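Local coordinates for protein interleukin-1beta (Gallus gallus, PDB 2WRY) that probably acts as a secreted pro-inflammatory cytokine that binds the interleukin-1 receptor, here as the beta-trefoil portion of a longer chain, at residues R112-S115 with T120-F123; G130-T135 with N147-V152. All coordinates share one frame; numbering follows the deposited sequence.

Interaction 1 of 2, residues R112-S115 with T120-F123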
loop_
_atom_site.group_PDB
_atom_site.type_symbol
_atom_site.label_atom_id
_atom_site.label_comp_id
_atom_site.label_asym_id
_atom_site.label_seq_id
_atom_site.Cartn_x
_atom_site.Cartn_y
_atom_site.Cartn_z
ATOM N N ARG A 112 -3.525 -4.289 -7.289
ATOM C CA ARG A 112 -2.544 -5.262 -6.864
ATOM C C ARG A 112 -2.066 -5.980 -8.120
ATOM O O ARG A 112 -2.870 -6.624 -8.812
ATOM C CB ARG A 112 -3.195 -6.275 -5.933
ATOM C CG ARG A 112 -2.222 -7.360 -5.546
ATOM C CD ARG A 112 -2.751 -8.288 -4.455
ATOM N NE ARG A 112 -1.885 -9.469 -4.347
ATOM C CZ ARG A 112 -1.920 -10.334 -3.333
ATOM N NH1 ARG A 112 -2.767 -10.151 -2.315
ATOM N NH2 ARG A 112 -1.097 -11.383 -3.325
ATOM N N LEU A 113 -0.776 -5.853 -8.416
ATOM C CA LEU A 113 -0.227 -6.419 -9.654
ATOM C C LEU A 113 0.710 -7.546 -9.273
ATOM O O LEU A 113 1.840 -7.307 -8.854
ATOM C CB LEU A 113 0.497 -5.326 -10.457
ATOM C CG LEU A 113 -0.326 -4.059 -10.728
ATOM C CD1 LEU A 113 0.575 -2.983 -11.290
ATOM C CD2 LEU A 113 -1.414 -4.377 -11.707
ATOM N N ASP A 114 0.225 -8.777 -9.394
ATOM C CA ASP A 114 1.038 -9.925 -9.035
ATOM C C ASP A 114 1.818 -10.474 -10.224
ATOM O O ASP A 114 1.318 -10.488 -11.366
ATOM C CB ASP A 114 0.163 -11.047 -8.509
ATOM C CG ASP A 114 -0.392 -10.770 -7.114
ATOM O OD1 ASP A 114 0.161 -9.925 -6.358
ATOM O OD2 ASP A 114 -1.387 -11.448 -6.765
ATOM N N SER A 115 3.031 -10.926 -9.936
ATOM C CA SER A 115 3.868 -11.630 -10.898
ATOM C C SER A 115 3.875 -13.049 -10.354
ATOM O O SER A 115 4.713 -13.388 -9.501
ATOM C CB SER A 115 5.259 -11.013 -10.935
ATOM O OG SER A 115 5.198 -9.711 -11.535
ATOM N N THR A 120 5.945 -12.089 -6.536
ATOM C CA THR A 120 6.123 -10.677 -6.117
ATOM C C THR A 120 4.910 -9.849 -6.515
ATOM O O THR A 120 4.085 -10.276 -7.327
ATOM C CB THR A 120 7.374 -10.043 -6.749
ATOM O OG1 THR A 120 7.309 -10.164 -8.183
ATOM C CG2 THR A 120 8.656 -10.748 -6.245
ATOM N N THR A 121 4.812 -8.641 -5.954
ATOM C CA THR A 121 3.631 -7.822 -6.146
ATOM C C THR A 121 4.045 -6.353 -6.215
ATOM O O THR A 121 4.967 -5.944 -5.499
ATOM C CB THR A 121 2.687 -7.995 -4.906
ATOM O OG1 THR A 121 2.338 -9.381 -4.757
ATOM C CG2 THR A 121 1.415 -7.121 -4.992
ATOM N N ARG A 122 3.360 -5.576 -7.064
ATOM C CA ARG A 122 3.454 -4.106 -7.032
ATOM C C ARG A 122 2.043 -3.588 -6.770
ATOM O O ARG A 122 1.040 -4.295 -7.021
ATOM C CB ARG A 122 4.040 -3.542 -8.333
ATOM C CG ARG A 122 5.372 -4.146 -8.685
ATOM C CD ARG A 122 6.152 -3.308 -9.672
ATOM N NE ARG A 122 5.454 -3.123 -10.928
ATOM C CZ ARG A 122 5.838 -2.278 -11.905
ATOM N NH1 ARG A 122 6.950 -1.565 -11.809
ATOM N NH2 ARG A 122 5.100 -2.174 -12.979
ATOM N N PHE A 123 1.972 -2.364 -6.260
ATOM C CA PHE A 123 0.676 -1.724 -5.990
ATOM C C PHE A 123 0.601 -0.387 -6.691
ATOM O O PHE A 123 1.357 0.522 -6.343
ATOM C CB PHE A 123 0.485 -1.507 -4.477
ATOM C CG PHE A 123 0.338 -2.769 -3.700
ATOM C CD1 PHE A 123 -0.873 -3.439 -3.665
ATOM C CD2 PHE A 123 1.399 -3.237 -2.954
ATOM C CE1 PHE A 123 -1.011 -4.612 -2.930
ATOM C CE2 PHE A 123 1.288 -4.427 -2.209
ATOM C CZ PHE A 123 0.075 -5.102 -2.182
HETATM O O HOH W 1 2.721 -12.867 -6.924
#
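Arg112-Ser115 and Thr120-Phe123 run antiparallel as the two arms of a beta hairpin, their short axes 4.7 Å apart at closest approach. Leu113 and Arg122 form a hydrogen-bonded pair, with Leu113 N donating a hydrogen bond to Arg122 O at 2.8 Å and Arg122 N returning the bond to Leu113 O. Nearer the turn, Ser115 N donates to Thr120 O at 2.9 Å, while the bond back from Thr120 N to Ser115 O is long and weak; a water donates to Thr120 O and, weakly, to Ser115 O.

On the face carrying Arg112, Asp114, Thr121 and Phe123, one carboxylate oxygen collects two bonds. Thr121 OG1 donates to Asp114 OD1 at 2.8 Å from the anti side, well out of the carboxylate plane, and Arg112 NE reaches the same oxygen at 2.9 Å from the syn side, almost in the guanidinium plane. The extended Arg112 chain, with CG anti to the backbone N (chi1 176°), brings NE over to Asp114 and passes CG 3.7 Å from Thr121 CG2. That methyl also sits over one face of the Phe123 ring, offset toward its rim.

Two donors, roughly at right angles at Asp114 OD1, restrict how the carboxylate can turn; their bonds, one of them from the charged Arg112, would probably favour its ionised form. The salt bridge follows one strand, and the hydroxyl bond ties it to the other.

Interaction 2 of 2, residues G130-T135 with N147-V152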
loop_
_atom_site.group_PDB
_atom_site.type_symbol
_atom_site.label_atom_id
_atom_site.label_comp_id
_atom_site.label_asym_id
_atom_site.label_seq_id
_atom_site.Cartn_x
_atom_site.Cartn_y
_atom_site.Cartn_z
ATOM N N GLY A 130 -0.027 5.136 -12.781
ATOM C CA GLY A 130 1.390 5.358 -13.031
ATOM C C GLY A 130 2.205 5.588 -11.781
ATOM O O GLY A 130 3.442 5.612 -11.836
ATOM N N TRP A 131 1.515 5.717 -10.637
ATOM C CA TRP A 131 2.169 5.862 -9.330
ATOM C C TRP A 131 2.036 4.594 -8.507
ATOM O O TRP A 131 0.962 3.975 -8.458
ATOM C CB TRP A 131 1.597 7.067 -8.566
ATOM C CG TRP A 131 2.008 8.339 -9.252
ATOM C CD1 TRP A 131 1.521 8.843 -10.440
ATOM C CD2 TRP A 131 2.986 9.270 -8.787
ATOM N NE1 TRP A 131 2.167 10.027 -10.749
ATOM C CE2 TRP A 131 3.066 10.308 -9.744
ATOM C CE3 TRP A 131 3.806 9.322 -7.660
ATOM C CZ2 TRP A 131 3.950 11.377 -9.601
ATOM C CZ3 TRP A 131 4.692 10.347 -7.525
ATOM C CH2 TRP A 131 4.746 11.393 -8.488
ATOM N N PHE A 132 3.155 4.210 -7.919
ATOM C CA PHE A 132 3.281 2.940 -7.220
ATOM C C PHE A 132 3.804 3.112 -5.818
ATOM O O PHE A 132 4.646 3.982 -5.550
ATOM C CB PHE A 132 4.261 2.015 -7.971
ATOM C CG PHE A 132 3.809 1.607 -9.346
ATOM C CD1 PHE A 132 3.316 0.338 -9.585
ATOM C CD2 PHE A 132 3.918 2.491 -10.425
ATOM C CE1 PHE A 132 2.891 -0.039 -10.875
ATOM C CE2 PHE A 132 3.517 2.095 -11.715
ATOM C CZ PHE A 132 3.026 0.833 -11.933
ATOM N N ILE A 133 3.312 2.270 -4.908
ATOM C CA ILE A 133 3.795 2.321 -3.528
ATOM C C ILE A 133 5.265 1.906 -3.490
ATOM O O ILE A 133 5.648 0.871 -4.070
ATOM C CB ILE A 133 2.984 1.406 -2.579
ATOM C CG1 ILE A 133 1.498 1.805 -2.576
ATOM C CG2 ILE A 133 3.621 1.444 -1.169
ATOM C CD1 ILE A 133 0.649 0.940 -1.683
ATOM N N CYS A 134 6.092 2.717 -2.853
ATOM C CA CYS A 134 7.527 2.430 -2.848
ATOM C C CYS A 134 8.204 2.665 -1.515
ATOM O O CYS A 134 7.729 3.414 -0.664
ATOM C CB CYS A 134 8.261 3.239 -3.931
ATOM S SG CYS A 134 8.203 5.019 -3.620
ATOM N N THR A 135 9.333 1.995 -1.341
ATOM C CA THR A 135 10.194 2.250 -0.196
ATOM C C THR A 135 11.528 2.810 -0.673
ATOM O O THR A 135 11.914 2.667 -1.841
ATOM C CB THR A 135 10.448 0.959 0.625
ATOM O OG1 THR A 135 11.208 0.031 -0.158
ATOM C CG2 THR A 135 9.104 0.349 1.062
ATOM N N ASN A 147 6.340 7.687 -9.502
ATOM C CA ASN A 147 6.042 7.421 -10.946
ATOM C C ASN A 147 7.300 6.774 -11.646
ATOM O O ASN A 147 7.349 6.644 -12.881
ATOM C CB ASN A 147 5.471 8.569 -11.729
ATOM C CG ASN A 147 6.334 9.837 -11.676
ATOM O OD1 ASN A 147 7.458 9.789 -11.036
ATOM N ND2 ASN A 147 5.852 10.967 -12.313
ATOM N N GLN A 148 8.307 6.440 -10.850
ATOM C CA GLN A 148 9.481 5.724 -11.365
ATOM C C GLN A 148 9.694 4.416 -10.529
ATOM O O GLN A 148 10.695 4.307 -9.830
ATOM C CB GLN A 148 10.729 6.603 -11.279
ATOM C CG GLN A 148 10.656 7.909 -12.114
ATOM C CD GLN A 148 11.972 8.642 -12.054
ATOM O OE1 GLN A 148 12.394 9.090 -11.002
ATOM N NE2 GLN A 148 12.642 8.722 -13.177
ATOM N N PRO A 149 8.733 3.485 -10.593
ATOM C CA PRO A 149 8.789 2.284 -9.700
ATOM C C PRO A 149 10.085 1.495 -9.898
ATOM O O PRO A 149 10.449 1.177 -11.014
ATOM C CB PRO A 149 7.572 1.463 -10.153
ATOM C CG PRO A 149 7.259 1.970 -11.590
ATOM C CD PRO A 149 7.549 3.449 -11.472
ATOM N N ASP A 150 10.761 1.227 -8.789
ATOM C CA ASP A 150 11.966 0.359 -8.773
ATOM C C ASP A 150 13.206 1.058 -9.327
ATOM O O ASP A 150 14.226 0.385 -9.584
ATOM C CB ASP A 150 11.698 -0.970 -9.508
ATOM C CG ASP A 150 10.723 -1.872 -8.743
ATOM O OD1 ASP A 150 11.001 -2.078 -7.560
ATOM O OD2 ASP A 150 9.716 -2.321 -9.337
ATOM N N GLN A 151 13.114 2.398 -9.507
ATOM C CA GLN A 151 14.238 3.194 -10.019
ATOM C C GLN A 151 14.759 4.077 -8.893
ATOM O O GLN A 151 14.199 5.154 -8.617
ATOM C CB GLN A 151 13.817 4.022 -11.220
ATOM C CG GLN A 151 14.996 4.660 -11.952
ATOM C CD GLN A 151 14.609 5.313 -13.283
ATOM O OE1 GLN A 151 13.480 5.183 -13.762
ATOM N NE2 GLN A 151 15.567 6.003 -13.889
ATOM N N VAL A 152 15.804 3.606 -8.219
ATOM C CA VAL A 152 16.349 4.240 -6.994
ATOM C C VAL A 152 15.302 4.310 -5.878
ATOM O O VAL A 152 15.236 5.243 -5.067
ATOM C CB VAL A 152 17.011 5.635 -7.258
ATOM C CG1 VAL A 152 17.966 5.981 -6.129
ATOM C CG2 VAL A 152 17.740 5.648 -8.587
HETATM O O HOH W 2 5.010 5.513 -14.099
#
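The loop that follows strand 144-146 folds back against Trp131 and Phe132 here, and Asn147 and Pro149 touch them next to the two-stranded pairing of 132-134 with 144-146, in which Phe132 takes part. Asn147 lies against one face of the Trp131 indole. Its CB stands 3.8 Å from the centroid of the five-membered ring, 19° off the normal, a CH-pi contact over the face. Farther out, the amide runs along the CE2-CZ2 rim, stacked with its plane 28° from the indole, and Asn147 ND2 comes within 3.3 Å of Trp131 CZ2. With chi1 at 55°, CG lies between the backbone N and the carbonyl carbon, and the amide extends alongside the indole.

No direct conventional hydrogen bond crosses the contact. Asn147 CA makes a CA-H...O contact of 3.3 Å with Gly130 O, and a water donates to Gly130 O at 2.8 Å and to Asn147 O at 2.9 Å, bridging the two carbonyls.

Pro149 packs obliquely on Phe132: Pro149 CG is 3.6 Å from Phe132 CD2, and CB makes an off-centre CH-pi contact with the ring. The same phenyl group takes part in a cation-pi contact with Arg122. Gln151 N bonds to Gln148 O at 3.1 Å and closes a type II beta turn, with Pro149 at its second position and Asp150, with positive phi, at its third. This turn shapes the surface loop between strands 144-146 and 157-160 of the IL-1 beta-trefoil.

Overall arrangement
Both segments of interaction 1 precede those of interaction 2 in the sequence, and the centres of the two contacts lie 12 Å apart within the one beta-trefoil domain. Strand 120-125 belongs to the hairpin of interaction 1, and the next strand in the chain, 132-134, carries one side of interaction 2. The two contacts meet directly: Phe123 O lies 3.0 Å from Ile133 N, probably a hydrogen bond, and Arg122 NH1 packs 3.5 Å from Pro149 CB. Phe132 also touches Leu113, so both hairpin strands border the second contact. The hairpin is thus followed by strand 132-134, and the 147-152 loop comes back later in the chain to pack on both Phe132 and Arg122.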